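Local structure of putative creatinine amidohydrolase (Bacteroides fragilis, 3LUB) at the interface of chains A and B. The protein is a putative creatinine amidohydrolase, a zinc-binding member of the creatininase superfamily that probably hydrolyses carbon-nitrogen bonds of amide substrates. Sequence-based numbering; all coordinates share one arbitrary frame. Chains: chain A/B, Putative creatinine amidohydrolase.

Contact 1: the interface of chains A and B. Residues chain A 76, 78, 122, 124, 204; chain B 126, 129-130.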
# COMPACT_ATOMS: atom_id res chain seq x y z
N ALA A 76 -0.82 14.46 -13.16
CA ALA A 76 -0.02 14.82 -12.00
C ALA A 76 0.22 16.31 -12.07
O ALA A 76 0.73 16.80 -13.08
CB ALA A 76 1.31 14.04 -12.04
N ASN A 78 0.89 20.48 -10.19
CA ASN A 78 1.84 21.30 -9.44
C ASN A 78 1.15 22.05 -8.33
O ASN A 78 -0.10 22.15 -8.32
CB ASN A 78 2.52 22.30 -10.41
CG ASN A 78 3.52 21.64 -11.32
OD1 ASN A 78 3.40 20.45 -11.61
ND2 ASN A 78 4.49 22.40 -11.80
N GLY A 122 3.35 17.05 -17.06
CA GLY A 122 3.42 16.69 -15.64
C GLY A 122 3.48 15.19 -15.41
O GLY A 122 3.93 14.74 -14.35
N ASN A 124 4.84 11.45 -15.82
CA ASN A 124 6.11 10.77 -15.99
C ASN A 124 5.87 9.27 -15.82
O ASN A 124 5.31 8.84 -14.83
CB ASN A 124 7.06 11.31 -14.93
CG ASN A 124 7.43 12.79 -15.16
OD1 ASN A 124 8.08 13.12 -16.15
ND2 ASN A 124 7.04 13.68 -14.23
N TRP A 204 15.81 21.02 -10.67
CA TRP A 204 14.36 21.10 -10.95
C TRP A 204 13.52 21.21 -9.69
O TRP A 204 13.69 20.41 -8.74
CB TRP A 204 13.93 19.88 -11.78
CG TRP A 204 12.48 19.89 -12.20
CD1 TRP A 204 11.96 20.38 -13.38
CD2 TRP A 204 11.37 19.36 -11.46
NE1 TRP A 204 10.59 20.21 -13.40
CE2 TRP A 204 10.20 19.58 -12.24
CE3 TRP A 204 11.24 18.72 -10.23
CZ2 TRP A 204 8.92 19.17 -11.82
CZ3 TRP A 204 9.96 18.32 -9.80
CH2 TRP A 204 8.83 18.56 -10.59
N LYS B 126 10.51 13.55 -10.02
CA LYS B 126 9.53 14.61 -10.22
C LYS B 126 8.18 14.28 -9.62
O LYS B 126 7.55 15.14 -9.00
CB LYS B 126 9.38 14.98 -11.71
CG LYS B 126 10.61 15.63 -12.33
CD LYS B 126 10.37 15.97 -13.78
CE LYS B 126 11.54 16.73 -14.39
NZ LYS B 126 11.07 17.28 -15.69
N ILE B 129 8.28 14.44 -5.74
CA ILE B 129 8.39 15.83 -5.34
C ILE B 129 7.03 16.51 -5.45
O ILE B 129 6.58 17.16 -4.50
CB ILE B 129 9.50 16.56 -6.16
CG1 ILE B 129 10.89 16.06 -5.73
CG2 ILE B 129 9.46 18.07 -5.98
CD1 ILE B 129 12.06 16.62 -6.57
N ARG B 130 6.34 16.33 -6.58
CA ARG B 130 4.97 16.83 -6.72
C ARG B 130 4.09 16.35 -5.57
O ARG B 130 3.43 17.14 -4.91
CB ARG B 130 4.35 16.39 -8.06
CG ARG B 130 4.88 17.15 -9.25
CD ARG B 130 4.03 16.92 -10.52
NE ARG B 130 4.39 17.92 -11.54
CZ ARG B 130 5.33 17.73 -12.46
NH1 ARG B 130 5.97 16.58 -12.57
NH2 ARG B 130 5.62 18.71 -13.31
O HOH W 1 5.12 13.84 -12.09
O HOH W 2 7.16 16.36 -15.45
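B:Arg130 reaches into chain A and gives a hydrogen bond to the side-chain amide of A:Asn78. Its NE lies 2.7 Å from OD1 of A:Asn78, and the bond is nearly straight, 167° at the hydrogen. OD1 sits in the guanidinium plane, while the donor is tilted 27° from the carbonyl plane. The arginine chain runs extended from CG to NE, with CG beside the backbone N (chi1 -74°), which carries NE to the amide. NH2 adds a weak bond to the same oxygen.

Two waters each link NH1 of B:Arg130 to ND2 of A:Asn124. Water 1 also lies 2.7 Å from the backbone O of A:Gly122.

CH-pi contacts and packing complete the patch. B:Lys126 lays its extended chain across one face of the A:Trp204 indole. Its CG stands 3.6 Å from the centroid of the six-membered ring, and its CE covers the five-membered ring. NH2 of B:Arg130 meets the edge of the same indole, 3.7 Å from CZ2 of A:Trp204. CH2 of A:Trp204 lies over one face of the guanidinium and CA of A:Gly122 over the other, both toward its rim, with the indole steeply inclined to it. This probably limits its rotation. CG2 of B:Ile129 touches CZ3 of A:Trp204.

The chain B residues lie in the first part of helix 126-135. The chain A residues come from separate loops, one of which follows strand 113-118 and lies close to the zinc ligand A:His120 in sequence.

Contact 2: the interface of chains A and B. Residues chain A 239, 242-243, 246; chain B 195-198.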
# COMPACT_ATOMS: atom_id res chain seq x y z
N LYS A 239 5.16 10.52 -37.94
CA LYS A 239 6.22 9.94 -37.11
C LYS A 239 5.66 8.88 -36.19
O LYS A 239 6.25 7.80 -36.06
CB LYS A 239 6.94 11.03 -36.30
CG LYS A 239 8.06 11.75 -37.04
CD LYS A 239 8.87 12.67 -36.12
CE LYS A 239 9.80 13.56 -36.93
NZ LYS A 239 10.68 12.78 -37.88
N GLY A 242 4.66 5.75 -38.18
CA GLY A 242 5.89 5.02 -38.41
C GLY A 242 6.37 4.22 -37.21
O GLY A 242 6.83 3.10 -37.39
N LEU A 243 6.30 4.82 -36.01
CA LEU A 243 6.56 4.10 -34.75
C LEU A 243 5.65 2.85 -34.64
O LEU A 243 6.13 1.73 -34.38
CB LEU A 243 6.39 5.02 -33.52
CG LEU A 243 6.54 4.30 -32.16
CD1 LEU A 243 7.94 3.72 -32.01
CD2 LEU A 243 6.21 5.18 -30.99
N GLU A 246 6.69 0.12 -37.02
CA GLU A 246 7.96 -0.53 -36.64
C GLU A 246 7.77 -1.45 -35.41
O GLU A 246 8.35 -2.52 -35.35
CB GLU A 246 9.04 0.53 -36.41
CG GLU A 246 9.55 1.23 -37.67
CD GLU A 246 10.21 2.59 -37.40
OE1 GLU A 246 10.36 2.98 -36.22
OE2 GLU A 246 10.57 3.29 -38.38
N ILE B 195 13.92 -1.16 -33.59
CA ILE B 195 12.81 -0.24 -33.91
C ILE B 195 13.36 1.19 -34.09
O ILE B 195 13.62 1.87 -33.11
CB ILE B 195 11.74 -0.28 -32.78
CG1 ILE B 195 11.12 -1.68 -32.72
CG2 ILE B 195 10.67 0.81 -33.00
CD1 ILE B 195 10.31 -2.00 -31.43
N ALA B 196 13.53 1.64 -35.33
CA ALA B 196 14.26 2.90 -35.63
C ALA B 196 13.74 4.13 -34.86
O ALA B 196 14.52 4.89 -34.31
CB ALA B 196 14.22 3.21 -37.12
N SER B 197 12.42 4.29 -34.82
CA SER B 197 11.75 5.40 -34.13
C SER B 197 12.14 5.48 -32.66
O SER B 197 12.18 6.57 -32.10
CB SER B 197 10.23 5.30 -34.29
OG SER B 197 9.88 5.33 -35.68
N LEU B 198 12.45 4.34 -32.05
CA LEU B 198 12.94 4.37 -30.65
C LEU B 198 14.37 4.85 -30.60
O LEU B 198 14.74 5.53 -29.65
CB LEU B 198 12.81 3.02 -29.95
CG LEU B 198 11.42 2.44 -29.75
CD1 LEU B 198 11.51 1.16 -28.92
CD2 LEU B 198 10.45 3.47 -29.14
O HOH W 3 8.59 7.52 -36.90
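OE1 of the A:Glu246 carboxylate accepts two hydrogen bonds from one residue, B:Ser197. The backbone N of B:Ser197 lies 2.8 Å from OE1 of A:Glu246, on the syn side and 29° out of the carboxylate plane. The hydroxyl OG of B:Ser197 is 2.5 Å from the same oxygen, a short bond. It comes from above the plane, on the face opposite to the backbone N. The two donors therefore hold OE1 from both faces. The serine hydroxyl is placed for this by its first torsion: OG lies beside its own backbone N, chi1 -59°. The carboxylate reaches the serine on an extended chain, with CG anti to the carbonyl carbon of A:Glu246, chi1 -71°.

A water extends the polar network. Water 3 is 2.8 Å from OG of B:Ser197 and also meets the backbone O of A:Lys239. The serine hydroxyl thus links the glutamate to a helix carbonyl about two turns earlier.

Apolar contacts flank the polar group. CD1 of A:Leu243 packs on CB of B:Ser197 at 3.6 Å. The same methyl meets CD2 of B:Leu198 at 3.8 Å, and the two leucine side chains cross at about a right angle. On the other side of the serine in sequence, CG2 of B:Ile195 rests on CB of A:Glu246 at 3.8 Å.

B:Ser197 lies near the start of the short helix 196-199, so its backbone N-H is available to the carboxylate. The glutamate probably acts as a cap for this helix. The site joins a segment of chain B to the C-terminal helix 226-249 of chain A in the deposited assembly. If this pair also forms in solution, it probably helps to hold the subunits together.

The C-alpha centres of contact 1 and contact 2 are about 28 Å apart, and the two share no residue or secondary-structure element. Both belong to the same two-fold interface, so each has a twin with the chains exchanged. Chain B supplies helix 126-135 to contact 1 and helix 196-199 to contact 2. Chain A answers with loops in the first and with helix 226-249 in the second. Two separated attachment points, four with their twins, would probably limit rocking of one subunit against the other, if the pair forms in solution. The deposited assembly holds six copies, and this pair may be a building block.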